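Protein YciF (Escherichia coli, PDB 2GS4) is a homodimeric stress protein of the ferritin-like clan, related to rubrerythrin, and probably binds metal inside its helical bundle, though its cellular role is unsettled. Local coordinates at residues 55-60 against 140-145; 97-102 against 155-160. All coordinates share one frame; numbering follows the deposited sequence.

Interaction 1. Residues 55-60 against 140-145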
# COMPACT_ATOMS: atom_id res chain seq x y z
N ILE A 55 16.88 7.02 3.56
CA ILE A 55 16.42 8.24 2.93
C ILE A 55 17.66 8.88 2.28
O ILE A 55 17.58 9.39 1.17
CB ILE A 55 15.76 9.19 3.95
CG1 ILE A 55 14.44 8.57 4.43
CG2 ILE A 55 15.49 10.56 3.31
CD1 ILE A 55 13.67 9.39 5.46
N GLU A 56 18.80 8.82 2.96
CA GLU A 56 20.01 9.40 2.36
C GLU A 56 20.32 8.68 1.06
O GLU A 56 20.75 9.30 0.08
CB GLU A 56 21.22 9.27 3.31
CG GLU A 56 21.07 10.09 4.59
CD GLU A 56 20.98 11.57 4.32
OE1 GLU A 56 20.31 12.27 5.10
OE2 GLU A 56 21.59 12.05 3.34
N ARG A 57 20.11 7.37 1.03
CA ARG A 57 20.39 6.60 -0.17
C ARG A 57 19.46 7.04 -1.31
O ARG A 57 19.85 7.03 -2.48
CB ARG A 57 20.25 5.10 0.11
CG ARG A 57 20.91 4.22 -0.95
CD ARG A 57 21.00 2.78 -0.47
NE ARG A 57 21.94 2.64 0.64
CZ ARG A 57 21.73 1.86 1.70
NH1 ARG A 57 22.64 1.78 2.66
NH2 ARG A 57 20.59 1.18 1.81
N ILE A 58 18.23 7.43 -0.98
CA ILE A 58 17.29 7.90 -1.99
C ILE A 58 17.81 9.22 -2.59
O ILE A 58 17.63 9.47 -3.78
CB ILE A 58 15.85 8.11 -1.42
CG1 ILE A 58 15.18 6.76 -1.14
CG2 ILE A 58 15.00 8.90 -2.42
CD1 ILE A 58 13.83 6.87 -0.42
N ASP A 59 18.43 10.07 -1.77
CA ASP A 59 18.96 11.33 -2.28
C ASP A 59 20.05 10.99 -3.30
O ASP A 59 20.18 11.66 -4.33
CB ASP A 59 19.58 12.18 -1.17
CG ASP A 59 18.58 12.59 -0.12
OD1 ASP A 59 17.40 12.81 -0.46
OD2 ASP A 59 18.97 12.71 1.06
N GLN A 60 20.80 9.94 -3.00
CA GLN A 60 21.87 9.47 -3.87
C GLN A 60 21.30 8.96 -5.19
O GLN A 60 21.87 9.21 -6.26
CB GLN A 60 22.65 8.32 -3.21
CG GLN A 60 23.65 8.73 -2.11
CD GLN A 60 24.47 7.54 -1.61
OE1 GLN A 60 25.63 7.38 -1.98
NE2 GLN A 60 23.85 6.70 -0.80
N LEU A 140 16.80 -2.83 -0.43
CA LEU A 140 15.99 -4.04 -0.49
C LEU A 140 16.54 -5.09 0.46
O LEU A 140 15.80 -5.64 1.27
CB LEU A 140 15.97 -4.61 -1.91
CG LEU A 140 15.27 -5.96 -2.03
CD1 LEU A 140 13.82 -5.83 -1.58
CD2 LEU A 140 15.35 -6.47 -3.45
N GLU A 141 17.83 -5.36 0.38
CA GLU A 141 18.44 -6.37 1.23
C GLU A 141 18.39 -6.03 2.72
O GLU A 141 18.24 -6.92 3.56
CB GLU A 141 19.89 -6.64 0.80
CG GLU A 141 20.00 -7.07 -0.66
CD GLU A 141 19.11 -8.26 -1.00
OE1 GLU A 141 18.67 -8.36 -2.16
OE2 GLU A 141 18.85 -9.10 -0.10
N GLU A 142 18.52 -4.75 3.07
CA GLU A 142 18.46 -4.36 4.48
C GLU A 142 17.06 -4.62 5.03
O GLU A 142 16.90 -5.07 6.15
CB GLU A 142 18.82 -2.88 4.65
CG GLU A 142 20.30 -2.56 4.44
CD GLU A 142 20.60 -1.09 4.60
OE1 GLU A 142 19.66 -0.26 4.48
OE2 GLU A 142 21.78 -0.74 4.84
N GLU A 143 16.05 -4.31 4.22
CA GLU A 143 14.67 -4.52 4.64
C GLU A 143 14.39 -6.01 4.80
O GLU A 143 13.63 -6.41 5.69
CB GLU A 143 13.71 -3.89 3.63
CG GLU A 143 13.76 -2.37 3.64
CD GLU A 143 13.57 -1.79 5.03
OE1 GLU A 143 14.58 -1.41 5.66
OE2 GLU A 143 12.42 -1.74 5.51
N LYS A 144 14.99 -6.82 3.94
CA LYS A 144 14.81 -8.26 4.05
C LYS A 144 15.46 -8.73 5.35
O LYS A 144 14.87 -9.53 6.09
CB LYS A 144 15.42 -8.97 2.84
CG LYS A 144 14.53 -8.91 1.58
CD LYS A 144 15.16 -9.65 0.39
CE LYS A 144 14.28 -9.56 -0.86
NZ LYS A 144 14.95 -10.17 -2.04
N ALA A 145 16.65 -8.22 5.66
CA ALA A 145 17.32 -8.62 6.90
C ALA A 145 16.52 -8.11 8.10
O ALA A 145 16.43 -8.79 9.13
CB ALA A 145 18.74 -8.08 6.94
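The guanidinium of Arg57 receives the carboxylate of Glu142 at its edge, with Glu142 CD lying in its plane. The carboxylate itself is turned. The two planes stand 61° apart, and Arg57 NH2 approaches Glu142 OE1 from above the carboxylate plane, 65° out of it. The result is a twisted, two-pronged salt bridge. Arg57 NH2 bonds Glu142 OE1 at 3.2 Å and the bond is fairly straight. Arg57 NH1 reaches Glu142 OE2 at 3.4 Å, a weak bond. The backbones stand well apart, with the closest CA atoms, of Arg57 and Leu140, 11.5 Å from each other. Both side chains reach out to span this distance: Glu142 is extended beyond CG, and Arg57, with CG anti to its backbone N (chi1 -163°), bends at chi3.

The contact links helix 38-63 to helix 130-159 in a ferritin-like helical bundle. The two segments bury 74 Å² in all, nearly all of it from Arg57 and Glu142. Arg57 NH2 also bonds Thr139 OG1. Gln54 NE2 bonds both Glu142 OE1 and Glu143 OE1. It so links the bridge to the buried Glu143, which lies with His47, Glu50 and Glu110 in an arrangement consistent with a rubrerythrin-like metal site.

Interaction 2. Residues 97-102 against 155-160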
# COMPACT_ATOMS: atom_id res chain seq x y z
N VAL A 97 0.89 -10.51 24.10
CA VAL A 97 -0.18 -10.28 23.13
C VAL A 97 0.22 -9.04 22.35
O VAL A 97 0.27 -9.03 21.12
CB VAL A 97 -1.52 -10.00 23.83
CG1 VAL A 97 -2.64 -9.90 22.82
CG2 VAL A 97 -1.80 -11.09 24.85
N ARG A 98 0.49 -7.99 23.11
CA ARG A 98 0.90 -6.71 22.58
C ARG A 98 2.09 -6.81 21.63
O ARG A 98 2.06 -6.25 20.53
CB ARG A 98 1.24 -5.78 23.73
CG ARG A 98 1.74 -4.44 23.29
CD ARG A 98 1.85 -3.48 24.46
NE ARG A 98 2.04 -2.12 23.99
CZ ARG A 98 1.06 -1.23 23.82
NH1 ARG A 98 1.34 -0.02 23.38
NH2 ARG A 98 -0.19 -1.55 24.13
N ASP A 99 3.12 -7.52 22.05
CA ASP A 99 4.32 -7.67 21.24
C ASP A 99 4.13 -8.50 19.96
O ASP A 99 4.77 -8.25 18.95
CB ASP A 99 5.46 -8.23 22.10
CG ASP A 99 5.90 -7.26 23.19
OD1 ASP A 99 6.52 -7.71 24.18
OD2 ASP A 99 5.62 -6.05 23.07
N ALA A 100 3.24 -9.49 20.01
CA ALA A 100 2.97 -10.33 18.85
C ALA A 100 2.36 -9.45 17.77
O ALA A 100 2.70 -9.55 16.59
CB ALA A 100 2.00 -11.46 19.21
N ALA A 101 1.44 -8.59 18.19
CA ALA A 101 0.77 -7.67 17.28
C ALA A 101 1.74 -6.61 16.75
O ALA A 101 1.71 -6.28 15.57
CB ALA A 101 -0.40 -7.01 17.97
N LEU A 102 2.59 -6.08 17.62
CA LEU A 102 3.55 -5.05 17.19
C LEU A 102 4.51 -5.61 16.15
O LEU A 102 4.77 -4.98 15.12
CB LEU A 102 4.30 -4.49 18.40
CG LEU A 102 3.42 -3.64 19.31
CD1 LEU A 102 4.18 -3.23 20.57
CD2 LEU A 102 2.94 -2.41 18.56
N ILE A 155 9.22 -15.44 16.80
CA ILE A 155 9.44 -16.79 17.30
C ILE A 155 9.73 -16.70 18.81
O ILE A 155 9.10 -17.39 19.60
CB ILE A 155 10.61 -17.50 16.56
CG1 ILE A 155 10.14 -17.96 15.17
CG2 ILE A 155 11.10 -18.70 17.35
CD1 ILE A 155 11.22 -18.57 14.28
N ASN A 156 10.66 -15.82 19.20
CA ASN A 156 10.99 -15.68 20.62
C ASN A 156 9.76 -15.33 21.46
O ASN A 156 9.57 -15.88 22.54
CB ASN A 156 12.05 -14.60 20.86
CG ASN A 156 13.34 -14.84 20.09
OD1 ASN A 156 13.64 -15.96 19.68
ND2 ASN A 156 14.11 -13.78 19.91
N ASN A 157 8.92 -14.41 20.98
CA ASN A 157 7.73 -14.00 21.73
C ASN A 157 6.75 -15.16 21.85
O ASN A 157 6.04 -15.28 22.86
CB ASN A 157 7.04 -12.80 21.04
CG ASN A 157 5.84 -12.28 21.83
OD1 ASN A 157 5.96 -11.83 22.97
ND2 ASN A 157 4.66 -12.35 21.22
N VAL A 158 6.71 -16.01 20.84
CA VAL A 158 5.82 -17.16 20.85
C VAL A 158 6.30 -18.18 21.89
O VAL A 158 5.49 -18.83 22.55
CB VAL A 158 5.76 -17.82 19.46
CG1 VAL A 158 5.22 -19.24 19.56
CG2 VAL A 158 4.88 -16.99 18.54
N ASN A 159 7.62 -18.29 22.05
CA ASN A 159 8.22 -19.23 23.00
C ASN A 159 8.53 -18.66 24.38
O ASN A 159 9.04 -19.37 25.25
CB ASN A 159 9.49 -19.83 22.40
CG ASN A 159 9.21 -20.70 21.20
OD1 ASN A 159 8.36 -21.59 21.26
ND2 ASN A 159 9.92 -20.46 20.11
N LYS A 160 8.24 -17.38 24.55
CA LYS A 160 8.46 -16.68 25.81
C LYS A 160 7.81 -17.43 26.98
O LYS A 160 6.61 -17.73 26.95
CB LYS A 160 7.86 -15.28 25.70
CG LYS A 160 8.04 -14.39 26.93
CD LYS A 160 9.37 -13.67 26.89
CE LYS A 160 9.36 -12.50 25.92
NZ LYS A 160 8.88 -11.24 26.56
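Asn157 ND2 donates a hydrogen bond to the backbone O of Glu96, in the turn before Ala100, and lies against Ala100. It is 3.4 Å from Ala100 N, but both are donors, so this is a close approach and not a bond. The methyl group of Ala100 touches the same nitrogen, with CB 3.5 Å from Asn157 ND2. The other arm of the amide faces Asp99. Asn157 OD1 sits 3.7 Å from Asp99 CB, so the oxygen meets a methylene and not the acid.

Asn157 CG lies anti to its own backbone N (chi1 -177°), which carries the amide across to the facing helix. In Asp99, CG is anti to the carbonyl carbon (chi1 -66°). This turns the carboxylate to Thr35, whose OG1 bonds OD2, while CB, which points toward the other segment, meets Asn157 OD1.

The helices come close here: the CA atoms of Ala100 and Asn157 are 6.7 Å apart. The contact joins the beginning of helix 95-126 to the last turns of helix 130-159, at one end of the bundle. On the same helix 95-126, Arg98 bonds the backbone oxygens of Ala34, just after helix 6-33, and of Ile89, the last residue of helix 76-89.

Lys160, the last residue of 155-160, points its CB toward 97-102. Its NZ is 4.9 Å from Asp99 OD1, too far for a salt bridge, though the opposite charges may attract weakly.

The bond to Glu96 O satisfies the amide nitrogen and probably fixes which way the amide is turned, since a swapped amide would set oxygen against that carbonyl. Asn157 OD1 stays buried without a partner in the model, which is probably a cost to the contact.

How the interactions relate
From the N terminus, the chain first reaches 55-60, on helix 38-63. It then runs through helix 76-89 to 97-102, near the start of helix 95-126. Segment 140-145 closes interaction 1 across 79 intervening residues. Segment 155-160 closes interaction 2 across 52, near the C terminus. The segments alternate, so the two loops cross and neither nests in the other. Both close on helix 130-159, which is paired with helix 38-63 in its middle part and with helix 95-126 near its end. The contacts lie on opposite sides of the chain's centre, with their own centres 27 Å apart, and do not touch.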